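Local coordinates for lysin (Enterococcus phage IMEEF1, PDB 6IST), which binds calcium and, as a phage lysin with a CHAP peptidase domain, probably cleaves peptide bonds in the enterococcal cell wall, at residues C[27-32]-C[88-93]; C[76-81]-C[133-138]; C[106-111]-C[123-128]. All coordinates share one frame; numbering follows the deposited sequence.

Contact 1 of 3, residues C[27-32]-C[88-93]; sequences TQCMDL and YGHTGI. With CA (calcium ion), chain E.
Cys-29, on the first turn of helix 29-41, is set against His-90 and Thr-91 of strand 90-94, the helix-on-sheet pairing that carries the cysteine and histidine of CHAP-type cysteine peptidases. The geometry is consistent with that role. With chi1 at 74°, Cys-29 SG stands between its own backbone N and carbonyl carbon, and it lies 3.6 Å from His-90 ND1. Cys-29 CB comes closer still, 3.4 Å from the same ND1. The sulfur is 58° off the normal of the imidazole, an oblique approach. At the far end of the ring, His-90 NE2 is hydrogen-bonded to Asp-108.

Thr-91 points toward the helix, and its CG2 touches Cys-29 O at 3.4 Å. Its OG1, anti to the backbone N (chi1 -174°), bonds instead to Met-78 O and Thr-33. Met-30 SD slants past Thr-91 CG2 at 4.1 Å. Asp-31 points away from the strand: its OD2 binds the calcium ion at 2.5 Å, in a site completed by Asp-20, Asp-22, Trp-24 and Gly-26, and the anti lone pair of this OD2 also accepts a hydrogen bond from Gln-28 N. No direct hydrogen bond joins the two segments; one water bridges them, donating to Cys-29 O at 2.8 Å and to Thr-91 O at 2.9 Å.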
# COMPACT_ATOMS: atom_id res chain seq x y z
N THR C 27 -20.73 -19.06 1.29
CA THR C 27 -20.98 -17.73 1.89
C THR C 27 -21.07 -17.85 3.40
O THR C 27 -22.10 -17.96 3.97
CB THR C 27 -22.21 -17.13 1.21
OG1 THR C 27 -23.35 -17.95 1.51
CG2 THR C 27 -21.97 -17.03 -0.34
N GLN C 28 -19.91 -17.93 4.08
CA GLN C 28 -19.83 -18.00 5.51
C GLN C 28 -20.00 -16.64 6.18
O GLN C 28 -20.02 -15.61 5.48
CB GLN C 28 -18.50 -18.59 5.89
CG GLN C 28 -18.33 -20.03 5.34
CD GLN C 28 -19.20 -21.04 6.05
OE1 GLN C 28 -19.36 -21.03 7.29
NE2 GLN C 28 -19.76 -21.97 5.29
N CYS C 29 -20.07 -16.63 7.50
CA CYS C 29 -20.28 -15.34 8.20
C CYS C 29 -19.15 -14.35 8.01
O CYS C 29 -19.38 -13.14 7.69
CB CYS C 29 -20.62 -15.55 9.62
SG CYS C 29 -19.25 -16.07 10.70
N MET C 30 -17.91 -14.84 8.12
CA MET C 30 -16.77 -13.94 7.96
C MET C 30 -16.66 -13.34 6.54
O MET C 30 -16.14 -12.23 6.37
CB MET C 30 -15.49 -14.68 8.42
CG MET C 30 -14.24 -13.88 8.81
SD MET C 30 -14.37 -12.37 9.79
CE MET C 30 -12.61 -12.11 10.25
N ASP C 31 -17.10 -14.09 5.51
CA ASP C 31 -17.14 -13.60 4.17
C ASP C 31 -17.83 -12.25 4.04
O ASP C 31 -17.39 -11.44 3.28
CB ASP C 31 -17.77 -14.58 3.20
CG ASP C 31 -16.88 -15.79 2.94
OD1 ASP C 31 -15.77 -15.62 2.39
OD2 ASP C 31 -17.31 -16.90 3.27
N LEU C 32 -18.96 -12.05 4.74
CA LEU C 32 -19.65 -10.79 4.64
C LEU C 32 -18.85 -9.66 5.24
O LEU C 32 -18.67 -8.60 4.61
CB LEU C 32 -20.99 -10.86 5.41
CG LEU C 32 -21.79 -9.55 5.39
CD1 LEU C 32 -22.00 -9.18 3.95
CD2 LEU C 32 -23.12 -9.78 6.06
N TYR C 88 -15.21 -20.80 16.91
CA TYR C 88 -15.08 -20.20 15.60
C TYR C 88 -15.58 -18.76 15.48
O TYR C 88 -15.23 -18.06 14.56
CB TYR C 88 -15.82 -21.02 14.60
CG TYR C 88 -15.27 -22.41 14.48
CD1 TYR C 88 -13.98 -22.62 13.98
CD2 TYR C 88 -16.02 -23.51 14.85
CE1 TYR C 88 -13.46 -23.91 13.87
CE2 TYR C 88 -15.51 -24.82 14.74
CZ TYR C 88 -14.24 -25.00 14.25
OH TYR C 88 -13.73 -26.27 14.13
N GLY C 89 -16.50 -18.40 16.38
CA GLY C 89 -17.16 -17.11 16.36
C GLY C 89 -18.28 -16.98 15.35
O GLY C 89 -18.62 -17.87 14.60
N HIS C 90 -18.90 -15.81 15.38
CA HIS C 90 -19.84 -15.41 14.34
C HIS C 90 -19.67 -13.93 14.18
O HIS C 90 -19.21 -13.27 15.08
CB HIS C 90 -21.25 -15.77 14.80
CG HIS C 90 -22.30 -15.43 13.81
ND1 HIS C 90 -22.36 -15.95 12.54
CD2 HIS C 90 -23.31 -14.54 13.90
CE1 HIS C 90 -23.37 -15.40 11.88
NE2 HIS C 90 -23.96 -14.54 12.70
N THR C 91 -20.12 -13.39 13.04
CA THR C 91 -20.01 -11.97 12.78
C THR C 91 -21.09 -11.58 11.82
O THR C 91 -21.76 -12.42 11.30
CB THR C 91 -18.62 -11.62 12.24
OG1 THR C 91 -18.48 -10.20 12.13
CG2 THR C 91 -18.33 -12.29 10.85
N GLY C 92 -21.32 -10.28 11.75
CA GLY C 92 -22.27 -9.72 10.77
C GLY C 92 -22.22 -8.20 11.01
O GLY C 92 -21.38 -7.69 11.77
N ILE C 93 -23.05 -7.43 10.30
CA ILE C 93 -22.96 -5.99 10.39
C ILE C 93 -24.23 -5.42 11.01
O ILE C 93 -25.30 -5.64 10.41
CB ILE C 93 -22.79 -5.34 9.01
CG1 ILE C 93 -21.55 -5.89 8.21
CG2 ILE C 93 -22.65 -3.81 9.15
CD1 ILE C 93 -20.21 -5.75 8.90
CA CA E . -16.26 -18.48 1.65
O HOH W 1 -22.00 -12.40 8.38

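Contact 2 of 3, residues C[76-81]-C[133-138]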
# COMPACT_ATOMS: atom_id res chain seq x y z
N ASP C 76 -21.51 -0.99 12.95
CA ASP C 76 -20.57 -1.76 13.80
C ASP C 76 -20.46 -3.15 13.21
O ASP C 76 -21.42 -3.68 12.64
CB ASP C 76 -21.07 -1.91 15.20
CG ASP C 76 -20.78 -0.69 16.09
OD1 ASP C 76 -20.00 0.21 15.67
OD2 ASP C 76 -21.26 -0.72 17.26
N VAL C 77 -19.26 -3.72 13.29
CA VAL C 77 -19.04 -5.15 12.97
C VAL C 77 -19.26 -5.89 14.30
O VAL C 77 -18.59 -5.61 15.28
CB VAL C 77 -17.60 -5.38 12.46
CG1 VAL C 77 -17.34 -6.89 12.36
CG2 VAL C 77 -17.31 -4.67 11.15
N MET C 78 -20.20 -6.83 14.35
CA MET C 78 -20.56 -7.57 15.51
C MET C 78 -19.72 -8.77 15.59
O MET C 78 -19.40 -9.43 14.58
CB MET C 78 -22.00 -8.04 15.36
CG MET C 78 -22.99 -6.94 15.22
SD MET C 78 -23.11 -5.78 16.55
CE MET C 78 -23.02 -6.90 17.99
N ILE C 79 -19.36 -9.07 16.79
CA ILE C 79 -18.57 -10.22 17.13
C ILE C 79 -19.24 -11.08 18.19
O ILE C 79 -19.48 -10.61 19.32
CB ILE C 79 -17.19 -9.76 17.64
CG1 ILE C 79 -16.53 -8.67 16.78
CG2 ILE C 79 -16.28 -10.99 17.78
CD1 ILE C 79 -15.36 -8.05 17.49
N TRP C 80 -19.47 -12.35 17.87
CA TRP C 80 -19.89 -13.34 18.82
C TRP C 80 -18.71 -14.15 19.16
O TRP C 80 -18.03 -14.69 18.22
CB TRP C 80 -20.90 -14.23 18.23
CG TRP C 80 -22.29 -13.72 18.09
CD1 TRP C 80 -23.37 -14.04 18.90
CD2 TRP C 80 -22.82 -12.83 17.08
NE1 TRP C 80 -24.51 -13.42 18.43
CE2 TRP C 80 -24.20 -12.65 17.35
CE3 TRP C 80 -22.26 -12.15 16.04
CZ2 TRP C 80 -25.00 -11.81 16.54
CZ3 TRP C 80 -23.07 -11.36 15.19
CH2 TRP C 80 -24.41 -11.20 15.49
N GLY C 81 -18.44 -14.26 20.45
CA GLY C 81 -17.23 -15.03 20.88
C GLY C 81 -17.33 -15.80 22.17
O GLY C 81 -16.28 -16.20 22.69
N TRP C 133 -19.68 -10.92 22.11
CA TRP C 133 -18.48 -10.43 22.78
C TRP C 133 -18.43 -8.93 22.71
O TRP C 133 -18.19 -8.24 23.69
CB TRP C 133 -17.26 -11.03 22.08
CG TRP C 133 -16.01 -10.60 22.71
CD1 TRP C 133 -15.38 -11.23 23.65
CD2 TRP C 133 -15.22 -9.44 22.37
NE1 TRP C 133 -14.22 -10.55 23.98
CE2 TRP C 133 -14.14 -9.41 23.24
CE3 TRP C 133 -15.36 -8.41 21.45
CZ2 TRP C 133 -13.14 -8.42 23.17
CZ3 TRP C 133 -14.43 -7.40 21.42
CH2 TRP C 133 -13.32 -7.42 22.27
N GLY C 134 -18.68 -8.40 21.53
CA GLY C 134 -18.53 -6.94 21.31
C GLY C 134 -18.58 -6.50 19.87
O GLY C 134 -19.14 -7.20 18.99
N VAL C 135 -17.96 -5.34 19.57
CA VAL C 135 -18.02 -4.74 18.31
C VAL C 135 -16.68 -4.23 17.86
O VAL C 135 -15.82 -3.99 18.72
CB VAL C 135 -19.01 -3.58 18.27
CG1 VAL C 135 -20.41 -4.10 18.49
CG2 VAL C 135 -18.63 -2.39 19.15
N ILE C 136 -16.50 -4.20 16.55
CA ILE C 136 -15.44 -3.34 15.92
C ILE C 136 -16.18 -2.21 15.31
O ILE C 136 -17.15 -2.42 14.56
CB ILE C 136 -14.57 -4.12 14.95
CG1 ILE C 136 -13.69 -5.02 15.76
CG2 ILE C 136 -13.69 -3.19 14.12
CD1 ILE C 136 -12.95 -6.12 15.01
N ARG C 137 -15.81 -1.00 15.72
CA ARG C 137 -16.42 0.22 15.21
C ARG C 137 -15.48 0.87 14.18
O ARG C 137 -14.41 1.36 14.55
CB ARG C 137 -16.72 1.14 16.37
CG ARG C 137 -17.29 2.46 15.95
CD ARG C 137 -18.08 3.03 17.10
NE ARG C 137 -19.07 2.05 17.57
CZ ARG C 137 -19.63 2.03 18.79
NH1 ARG C 137 -19.31 2.96 19.69
NH2 ARG C 137 -20.51 1.10 19.12
N PRO C 138 -15.84 0.80 12.89
CA PRO C 138 -15.02 1.46 11.84
C PRO C 138 -15.17 2.97 12.00
O PRO C 138 -16.18 3.45 12.61
CB PRO C 138 -15.66 1.05 10.52
CG PRO C 138 -16.46 -0.16 10.85
CD PRO C 138 -16.94 0.04 12.29
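Two torsions bring Asp-76 and Arg-137 together: chi1 of Asp-76 (-83°) sets CG beside its backbone N, and a bend at chi3 of Arg-137 (-54°) turns NE toward Asp-76, just ahead of strand 77-80. The guanidinium then meets the carboxylate side-on. Arg-137 NE donates to Asp-76 OD1 at 2.8 Å, and Arg-137 NH2 donates to Asp-76 OD2 at 2.7 Å. Both bonds are nearly straight, both use syn lone pairs, and the two planes lie only 7° apart.

The salt bridge sits at one end of an antiparallel pairing of strands 77-80 and 132-137. Val-77 and Ile-136 form a hydrogen-bonded pair with reciprocal backbone bonds, and Met-78 and Val-135 form the next, non-hydrogen-bonded pair. At the other end the register slips in a classic beta bulge: Trp-133 and Gly-134 both face Ile-79, whose O accepts from Trp-133 N at 2.8 Å and from Gly-134 N at 3.2 Å.

The two sheet faces are packed differently. On one, Met-78 and Val-135 lie side by side, pointing the same way, with Met-78 SD 3.7 Å from Val-135 CG1. On the other, Ile-79 CD1 reaches Ile-136 CG1 at 3.9 Å and approaches the indole obliquely, 4.0 Å from Trp-133 CE3; Val-77, on this same face, packs against helix 29-41 through Thr-33 and Met-37.

Each charged partner has a further bond, Asp-76 OD2 from Lys-73 N and Arg-137 NH2 to Gln-71 O. A buried carboxylate held by three donors would probably stay ionised, and the paired bonds fix the rotation of the guanidinium about its chain.

Contact 3 of 3, residues C[106-111]-C[123-128]; sequences SVDQNW and AAIHHN
His-127 and Asp-108 reach toward each other tip to tip across strands 123-128 and 103-108, with His-127 NE2 donating to Asp-108 OD2 at 2.7 Å. The oxygen lies close to the imidazole plane, whereas the nitrogen approaches from above the carboxylate, 39° out of its plane.

Three side chains pack around or bond to this pair. Trp-111 and His-127 form an edge-to-face pair: His-127 CE1 lies over the centre of the indole, 3.5 Å from Trp-111 CE2, and the planes stand at 75°. Ile-125 CG2 covers one face of the imidazole, over its centre, while Ile-125 CD1 touches Trp-111 CD1 at 3.6 Å, so the isoleucine packs against both rings. Ser-106 holds the other carboxylate oxygen, its OG donating to Asp-108 OD1 at 2.5 Å. That reach follows from chi1 of 69°, which places OG between the backbone N and carbonyl carbon.

The backbone ladder sets Ser-106, Asp-108 and Ile-125 on a common face. Ser-106 and Ile-125 are a hydrogen-bonded antiparallel pair, with Ile-125 N to Ser-106 O at 2.8 Å; Asp-108 and Ala-123 are another, with Ala-123 N to Asp-108 O at 2.9 Å. Between them Val-107 and Ala-124 turn to the opposite face, with Val-107 CG2 4.1 Å from Ala-124 CB, and there Val-107 also meets Leu-32 of helix 29-41.

Farther out, Trp-80 meets the His-127 ring, and Asp-108 OD2 has a second bond, to His-90 NE2. With two histidines on one oxygen and a serine on the other, the orientation of Asp-108 is well defined, consistent with the acidic member of a Cys-His-Asp triad in a CHAP-type peptidase site.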
# COMPACT_ATOMS: atom_id res chain seq x y z
N SER C 106 -28.75 -7.07 12.88
CA SER C 106 -27.60 -7.15 12.03
C SER C 106 -27.91 -8.00 10.75
O SER C 106 -28.84 -8.82 10.73
CB SER C 106 -26.34 -7.64 12.82
OG SER C 106 -26.49 -9.00 13.22
N VAL C 107 -27.15 -7.78 9.66
CA VAL C 107 -27.22 -8.60 8.46
C VAL C 107 -26.04 -9.53 8.54
O VAL C 107 -24.90 -9.06 8.78
CB VAL C 107 -27.13 -7.74 7.23
CG1 VAL C 107 -26.85 -8.56 6.02
CG2 VAL C 107 -28.41 -6.99 7.10
N ASP C 108 -26.33 -10.80 8.52
CA ASP C 108 -25.34 -11.84 8.77
C ASP C 108 -25.52 -12.90 7.70
O ASP C 108 -26.65 -13.17 7.26
CB ASP C 108 -25.53 -12.63 10.08
CG ASP C 108 -25.75 -11.82 11.37
OD1 ASP C 108 -25.59 -10.59 11.47
OD2 ASP C 108 -25.92 -12.54 12.40
N GLN C 109 -24.41 -13.55 7.30
CA GLN C 109 -24.48 -14.81 6.54
C GLN C 109 -24.32 -15.96 7.42
O GLN C 109 -23.64 -15.87 8.45
CB GLN C 109 -23.41 -14.87 5.45
CG GLN C 109 -23.65 -13.85 4.39
CD GLN C 109 -22.69 -13.84 3.24
OE1 GLN C 109 -23.04 -13.31 2.19
NE2 GLN C 109 -21.46 -14.32 3.42
N ASN C 110 -24.95 -17.06 7.02
CA ASN C 110 -24.79 -18.33 7.71
C ASN C 110 -25.34 -18.38 9.10
O ASN C 110 -24.84 -19.13 9.98
CB ASN C 110 -23.34 -18.82 7.67
CG ASN C 110 -23.26 -20.34 7.60
OD1 ASN C 110 -24.15 -20.99 7.10
ND2 ASN C 110 -22.22 -20.89 8.15
N TRP C 111 -26.41 -17.63 9.32
CA TRP C 111 -27.13 -17.62 10.59
C TRP C 111 -28.39 -18.43 10.40
O TRP C 111 -28.60 -19.40 11.14
CB TRP C 111 -27.45 -16.20 11.10
CG TRP C 111 -28.26 -16.20 12.37
CD1 TRP C 111 -29.63 -16.12 12.48
CD2 TRP C 111 -27.76 -16.38 13.67
NE1 TRP C 111 -29.99 -16.20 13.77
CE2 TRP C 111 -28.87 -16.31 14.55
CE3 TRP C 111 -26.48 -16.48 14.22
CZ2 TRP C 111 -28.74 -16.41 15.92
CZ3 TRP C 111 -26.35 -16.58 15.55
CH2 TRP C 111 -27.48 -16.54 16.42
N ALA C 123 -28.94 -12.38 5.63
CA ALA C 123 -30.29 -12.10 6.11
C ALA C 123 -30.23 -11.06 7.16
O ALA C 123 -29.25 -10.93 7.91
CB ALA C 123 -30.90 -13.37 6.64
N ALA C 124 -31.32 -10.33 7.32
CA ALA C 124 -31.42 -9.36 8.37
C ALA C 124 -32.06 -10.05 9.58
O ALA C 124 -33.14 -10.56 9.48
CB ALA C 124 -32.22 -8.12 7.94
N ILE C 125 -31.30 -10.12 10.68
CA ILE C 125 -31.62 -10.88 11.86
C ILE C 125 -31.85 -9.97 13.10
O ILE C 125 -31.00 -9.13 13.44
CB ILE C 125 -30.44 -11.78 12.26
CG1 ILE C 125 -29.85 -12.56 11.06
CG2 ILE C 125 -30.89 -12.71 13.39
CD1 ILE C 125 -30.86 -13.42 10.42
N HIS C 126 -32.97 -10.17 13.80
CA HIS C 126 -33.22 -9.53 15.08
C HIS C 126 -32.61 -10.41 16.15
O HIS C 126 -33.17 -11.44 16.49
CB HIS C 126 -34.73 -9.38 15.28
CG HIS C 126 -35.15 -8.55 16.47
ND1 HIS C 126 -36.46 -8.49 16.91
CD2 HIS C 126 -34.46 -7.71 17.30
CE1 HIS C 126 -36.56 -7.70 17.96
NE2 HIS C 126 -35.36 -7.22 18.23
N HIS C 127 -31.44 -10.02 16.64
CA HIS C 127 -30.70 -10.82 17.64
C HIS C 127 -30.93 -10.37 19.08
O HIS C 127 -31.26 -9.22 19.35
CB HIS C 127 -29.21 -10.62 17.42
CG HIS C 127 -28.66 -11.34 16.22
ND1 HIS C 127 -28.44 -12.70 16.21
CD2 HIS C 127 -28.17 -10.88 15.04
CE1 HIS C 127 -27.78 -13.04 15.11
NE2 HIS C 127 -27.67 -11.97 14.34
N ASN C 128 -30.64 -11.26 20.03
CA ASN C 128 -30.34 -10.87 21.38
C ASN C 128 -28.81 -10.95 21.58
O ASN C 128 -28.03 -11.25 20.66
CB ASN C 128 -31.14 -11.71 22.39
CG ASN C 128 -30.75 -13.18 22.34
OD1 ASN C 128 -29.65 -13.54 21.94
ND2 ASN C 128 -31.68 -14.04 22.68

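How the contacts relate
All three contacts lie within the peptidase C51 region and share one six-stranded antiparallel sheet. Across it, strand 132-137 is followed by 77-80, 90-94, 103-108 and the outermost 123-128, so contact 2 and contact 3 pair strands on either side of strand 90-94, onto which contact 1 packs helix 29-41. The centres of contacts 1 and 2 are about 11 Å apart, those of contacts 1 and 3 about 10 Å, and those of contacts 2 and 3 about 13 Å. Along the chain, contacts 1 and 2 alternate their segments, whereas contact 3 falls wholly between the two segments of contact 2. Because strands 90-94 and 103-108 are neighbours, Cys-29 and His-90 come together with Asp-108 in the probable active site.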